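Local coordinates for immunoglobulin-like protein (Pseudomonas aeruginosa, PDB 3N6Y) that is of unknown function but has an immunoglobulin-like, all-beta fold and is probably made with a signal sequence for export, at residues A[83-86]-A[87-90]; A[122-125]-A[126-129]. All coordinates share one frame; numbering follows the deposited sequence. Where two conformers were deposited one is given.

Contact 1 (A[83-86]-A[87-90])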
loop_
_atom_site.group_PDB
_atom_site.type_symbol
_atom_site.label_atom_id
_atom_site.label_comp_id
_atom_site.label_asym_id
_atom_site.label_seq_id
_atom_site.Cartn_x
_atom_site.Cartn_y
_atom_site.Cartn_z
ATOM N N GLN A 83 -1.943 21.243 -7.676
ATOM C CA GLN A 83 -0.676 20.649 -7.194
ATOM C C GLN A 83 -0.487 19.250 -7.749
ATOM O O GLN A 83 -1.434 18.466 -7.784
ATOM C CB GLN A 83 -0.681 20.626 -5.658
ATOM C CG GLN A 83 -0.942 22.010 -5.044
ATOM C CD GLN A 83 0.060 22.416 -3.999
ATOM O OE1 GLN A 83 0.688 23.475 -4.116
ATOM N NE2 GLN A 83 0.219 21.593 -2.962
ATOM N N ARG A 84 0.736 18.918 -8.186
ATOM C CA ARG A 84 1.041 17.571 -8.648
ATOM C C ARG A 84 1.650 16.730 -7.527
ATOM O O ARG A 84 2.605 17.130 -6.875
ATOM C CB ARG A 84 1.964 17.563 -9.884
ATOM C CG ARG A 84 2.138 16.171 -10.580
ATOM C CD ARG A 84 3.072 16.188 -11.819
ATOM N NE ARG A 84 4.415 16.614 -11.437
ATOM C CZ ARG A 84 5.040 17.709 -11.851
ATOM N NH1 ARG A 84 4.502 18.530 -12.745
ATOM N NH2 ARG A 84 6.242 17.980 -11.361
ATOM N N HIS A 85 1.072 15.552 -7.336
ATOM C CA HIS A 85 1.537 14.580 -6.363
ATOM C C HIS A 85 2.135 13.387 -7.125
ATOM O O HIS A 85 1.409 12.473 -7.594
ATOM C CB HIS A 85 0.378 14.167 -5.452
ATOM C CG HIS A 85 -0.385 15.318 -4.910
ATOM N ND1 HIS A 85 -0.151 15.861 -3.660
ATOM C CD2 HIS A 85 -1.363 16.067 -5.473
ATOM C CE1 HIS A 85 -0.981 16.874 -3.468
ATOM N NE2 HIS A 85 -1.709 17.035 -4.560
ATOM N N ASP A 86 3.464 13.368 -7.204
ATOM C CA ASP A 86 4.204 12.232 -7.803
ATOM C C ASP A 86 4.548 11.184 -6.744
ATOM O O ASP A 86 4.915 10.036 -7.081
ATOM C CB ASP A 86 5.487 12.759 -8.461
ATOM C CG ASP A 86 5.170 13.721 -9.582
ATOM O OD1 ASP A 86 4.715 13.194 -10.628
ATOM O OD2 ASP A 86 5.355 14.950 -9.405
ATOM N N LYS A 87 4.476 11.569 -5.491
ATOM C CA LYS A 87 4.517 10.594 -4.403
ATOM C C LYS A 87 3.540 10.978 -3.352
ATOM O O LYS A 87 3.232 12.160 -3.162
ATOM C CB LYS A 87 5.902 10.475 -3.793
ATOM C CG LYS A 87 6.362 11.673 -2.975
ATOM C CD LYS A 87 7.637 11.297 -2.245
ATOM C CE LYS A 87 8.261 12.412 -1.398
ATOM N NZ LYS A 87 7.677 12.629 -0.017
ATOM N N PHE A 88 3.029 9.969 -2.663
ATOM C CA PHE A 88 2.343 10.164 -1.381
ATOM C C PHE A 88 3.121 9.375 -0.326
ATOM O O PHE A 88 3.611 8.268 -0.614
ATOM C CB PHE A 88 0.935 9.598 -1.443
ATOM C CG PHE A 88 0.057 10.311 -2.411
ATOM C CD1 PHE A 88 -0.374 11.599 -2.141
ATOM C CD2 PHE A 88 -0.376 9.696 -3.573
ATOM C CE1 PHE A 88 -1.196 12.257 -3.040
ATOM C CE2 PHE A 88 -1.207 10.370 -4.479
ATOM C CZ PHE A 88 -1.610 11.627 -4.190
ATOM N N GLU A 89 3.219 9.930 0.869
ATOM C CA GLU A 89 3.824 9.250 2.031
ATOM C C GLU A 89 2.857 9.221 3.212
ATOM O O GLU A 89 2.313 10.251 3.632
ATOM C CB GLU A 89 5.119 9.942 2.405
ATOM C CG GLU A 89 6.283 9.396 1.645
ATOM C CD GLU A 89 7.638 9.899 2.172
ATOM O OE1 GLU A 89 8.485 10.246 1.330
ATOM O OE2 GLU A 89 7.837 9.971 3.407
ATOM N N VAL A 90 2.622 8.027 3.725
ATOM C CA VAL A 90 1.659 7.811 4.800
ATOM C C VAL A 90 2.430 7.135 5.917
ATOM O O VAL A 90 3.114 6.148 5.647
ATOM C CB VAL A 90 0.454 6.965 4.355
ATOM C CG1 VAL A 90 -0.418 6.605 5.546
ATOM C CG2 VAL A 90 -0.370 7.712 3.311
#
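Asp86, joined to Lys87 at a corner of the chain, receives the bond from Arg84, whose NE lies 2.8 Å from Asp86 OD2. The bond is nearly straight (163° at the hydrogen). It uses the syn lone pair of OD2 and lies almost in the guanidinium plane. Arg84 was deposited in two conformers, so the bridge may be formed only part of the time. It ties Arg84, before the corner, to Asp86 at the corner. The backbone at Asp86 leaves the extended form, and this brings His85 and Phe88 together, three residues apart. His85 CB sits 3.5 Å from Phe88 CE1 and equally close to CZ. Phe88 CG is anti to its carbonyl carbon (chi1 -65°), which lays the ring back along the chain toward His85. The two rings are near parallel, with planes 17° apart. They are slid past each other, with centroids 5.4 Å apart, and barely overlap. In this Ig-like sheet the strand 84-92 is broken here: His85 pairs with Val77, while Phe88 pairs with Tyr72. The imidazole is held at its far end, where NE2 bonds to Thr79 OG1. Beyond the corner, Lys87 NZ reaches Glu89 OE1 at 2.9 Å, from above the carboxylate plane. Lys87 too has a second conformer, so this bond may also be partial. Both side chains also rest on Leu71 of the neighbouring strand 68-74.

Contact 2 (A[122-125]-A[126-129]); sequences VFQG and DRLL
Asp126 follows Gly125 at the tip of the hairpin. Its carbonyl O lies at the edge of the Phe123 ring, 3.8 Å from CD2. Gly125 and Asp126 are the central residues of a type II' beta turn running from Gln124 to Arg127. Gly125 has a positive phi, which suits glycine.

Arg127 forms the hydrogen-bonded antiparallel pair with Gln124. Arg127 N donates to Gln124 O at 3.1 Å, and Gln124 N donates back to Arg127 O at 2.8 Å. The side chains of the pair lie side by side and point the same way. Both have CG anti to the backbone N, and the arginine then bends at chi3 (56°). Its NH2 meets Gln124 OE1 at the guanidinium edge, 3.0 Å away, but the bond is weak. The amide and guanidinium planes are 53° apart. A water accepts from Arg127 NE and donates to both Gln124 O and Gln124 OE1. Each polar end has a stronger partner outside the hairpin: Arg127 NH2 bonds to Val6 O, and Gln124 NE2 to Thr66 O.

This hairpin links strands 116-124 and 127-136 of the large sheet in the Ig-like fold. Leu128 is the non-hydrogen-bonded partner of Phe123, on the face away from Gln124 and Arg127. Its CD1 sits over the centre of the Phe123 ring in a CH-pi contact, 3.9 Å from the centroid and 13° off the ring normal. The same methyl is 3.4 Å from Val122 O. Leu129 N continues the ladder, bonding to Val122 O at 2.7 Å. The Leu129 side chain touches Gln124 CB through CD1, and Leu68 of strand 68-74 lies against Leu129, Val122 and Gln124.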
loop_
_atom_site.group_PDB
_atom_site.type_symbol
_atom_site.label_atom_id
_atom_site.label_comp_id
_atom_site.label_asym_id
_atom_site.label_seq_id
_atom_site.Cartn_x
_atom_site.Cartn_y
_atom_site.Cartn_z
ATOM N N VAL A 122 6.478 -0.396 1.023
ATOM C CA VAL A 122 6.400 -0.338 2.466
ATOM C C VAL A 122 7.791 -0.391 3.093
ATOM O O VAL A 122 8.513 -1.352 2.928
ATOM C CB VAL A 122 5.614 -1.546 3.087
ATOM C CG1 VAL A 122 5.434 -1.300 4.611
ATOM C CG2 VAL A 122 4.323 -1.739 2.420
ATOM N N PHE A 123 8.109 0.680 3.838
ATOM C CA PHE A 123 9.385 0.783 4.550
ATOM C C PHE A 123 9.178 0.819 6.055
ATOM O O PHE A 123 8.154 1.355 6.569
ATOM C CB PHE A 123 10.079 2.104 4.199
ATOM C CG PHE A 123 10.592 2.174 2.800
ATOM C CD1 PHE A 123 9.816 2.633 1.724
ATOM C CD2 PHE A 123 11.877 1.810 2.546
ATOM C CE1 PHE A 123 10.339 2.680 0.428
ATOM C CE2 PHE A 123 12.397 1.836 1.227
ATOM C CZ PHE A 123 11.621 2.295 0.197
ATOM N N GLN A 124 10.193 0.361 6.794
ATOM C CA GLN A 124 10.310 0.759 8.211
ATOM C C GLN A 124 11.637 1.525 8.306
ATOM O O GLN A 124 12.721 0.881 8.161
ATOM C CB GLN A 124 10.310 -0.451 9.134
ATOM C CG GLN A 124 10.345 -0.016 10.574
ATOM C CD GLN A 124 10.528 -1.134 11.574
ATOM O OE1 GLN A 124 11.320 -2.062 11.379
ATOM N NE2 GLN A 124 9.810 -1.018 12.706
ATOM N N GLY A 125 11.579 2.849 8.504
ATOM C CA GLY A 125 12.789 3.659 8.411
ATOM C C GLY A 125 13.346 3.526 7.004
ATOM O O GLY A 125 12.604 3.701 6.032
ATOM N N ASP A 126 14.640 3.194 6.874
ATOM C CA ASP A 126 15.269 3.009 5.587
ATOM C C ASP A 126 15.069 1.636 4.930
ATOM O O ASP A 126 15.491 1.428 3.767
ATOM C CB ASP A 126 16.789 3.227 5.715
ATOM C CG ASP A 126 17.206 4.642 6.099
ATOM O OD1 ASP A 126 16.364 5.569 6.143
ATOM O OD2 ASP A 126 18.440 4.800 6.408
ATOM N N ARG A 127 14.502 0.661 5.655
ATOM C CA ARG A 127 14.430 -0.714 5.214
ATOM C C ARG A 127 13.116 -1.002 4.519
ATOM O O ARG A 127 12.036 -0.771 5.049
ATOM C CB ARG A 127 14.594 -1.697 6.380
ATOM C CG ARG A 127 14.602 -3.180 5.966
ATOM C CD ARG A 127 15.048 -4.061 7.097
ATOM N NE ARG A 127 14.195 -3.803 8.234
ATOM C CZ ARG A 127 13.292 -4.643 8.759
ATOM N NH1 ARG A 127 13.102 -5.872 8.299
ATOM N NH2 ARG A 127 12.571 -4.232 9.791
ATOM N N LEU A 128 13.245 -1.511 3.314
ATOM C CA LEU A 128 12.090 -1.915 2.531
ATOM C C LEU A 128 11.600 -3.279 2.973
ATOM O O LEU A 128 12.377 -4.247 2.959
ATOM C CB LEU A 128 12.516 -2.024 1.068
ATOM C CG LEU A 128 11.408 -2.376 0.081
ATOM C CD1 LEU A 128 10.301 -1.332 0.080
ATOM C CD2 LEU A 128 12.063 -2.568 -1.300
ATOM N N LEU A 129 10.326 -3.374 3.352
ATOM C CA LEU A 129 9.730 -4.637 3.745
ATOM C C LEU A 129 9.074 -5.348 2.524
ATOM O O LEU A 129 9.164 -6.586 2.367
ATOM C CB LEU A 129 8.693 -4.379 4.827
ATOM C CG LEU A 129 9.323 -3.974 6.153
ATOM C CD1 LEU A 129 8.279 -3.500 7.135
ATOM C CD2 LEU A 129 10.150 -5.179 6.739
HETATM O O HOH W 1 14.065 -0.998 9.888
#

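Overall arrangement
Contact 1 and contact 2 belong to the same mixed sheet. Their centres are about 18 Å apart, and their nearest atoms about 7 Å, so they do not touch. Strand 68-74 runs between them: it pairs with 84-92 on one side and with 116-124 on the other. Leu71 of that strand meets Lys87 and Glu89 of contact 1 and also Phe123 of contact 2. The two differ in kind. Contact 1 is a break within one strand, near the edge strand 76-78, whereas contact 2 is the turn of a hairpin. Contact 1 comes first along the chain. With the function unknown, neither contact can be tied to a site.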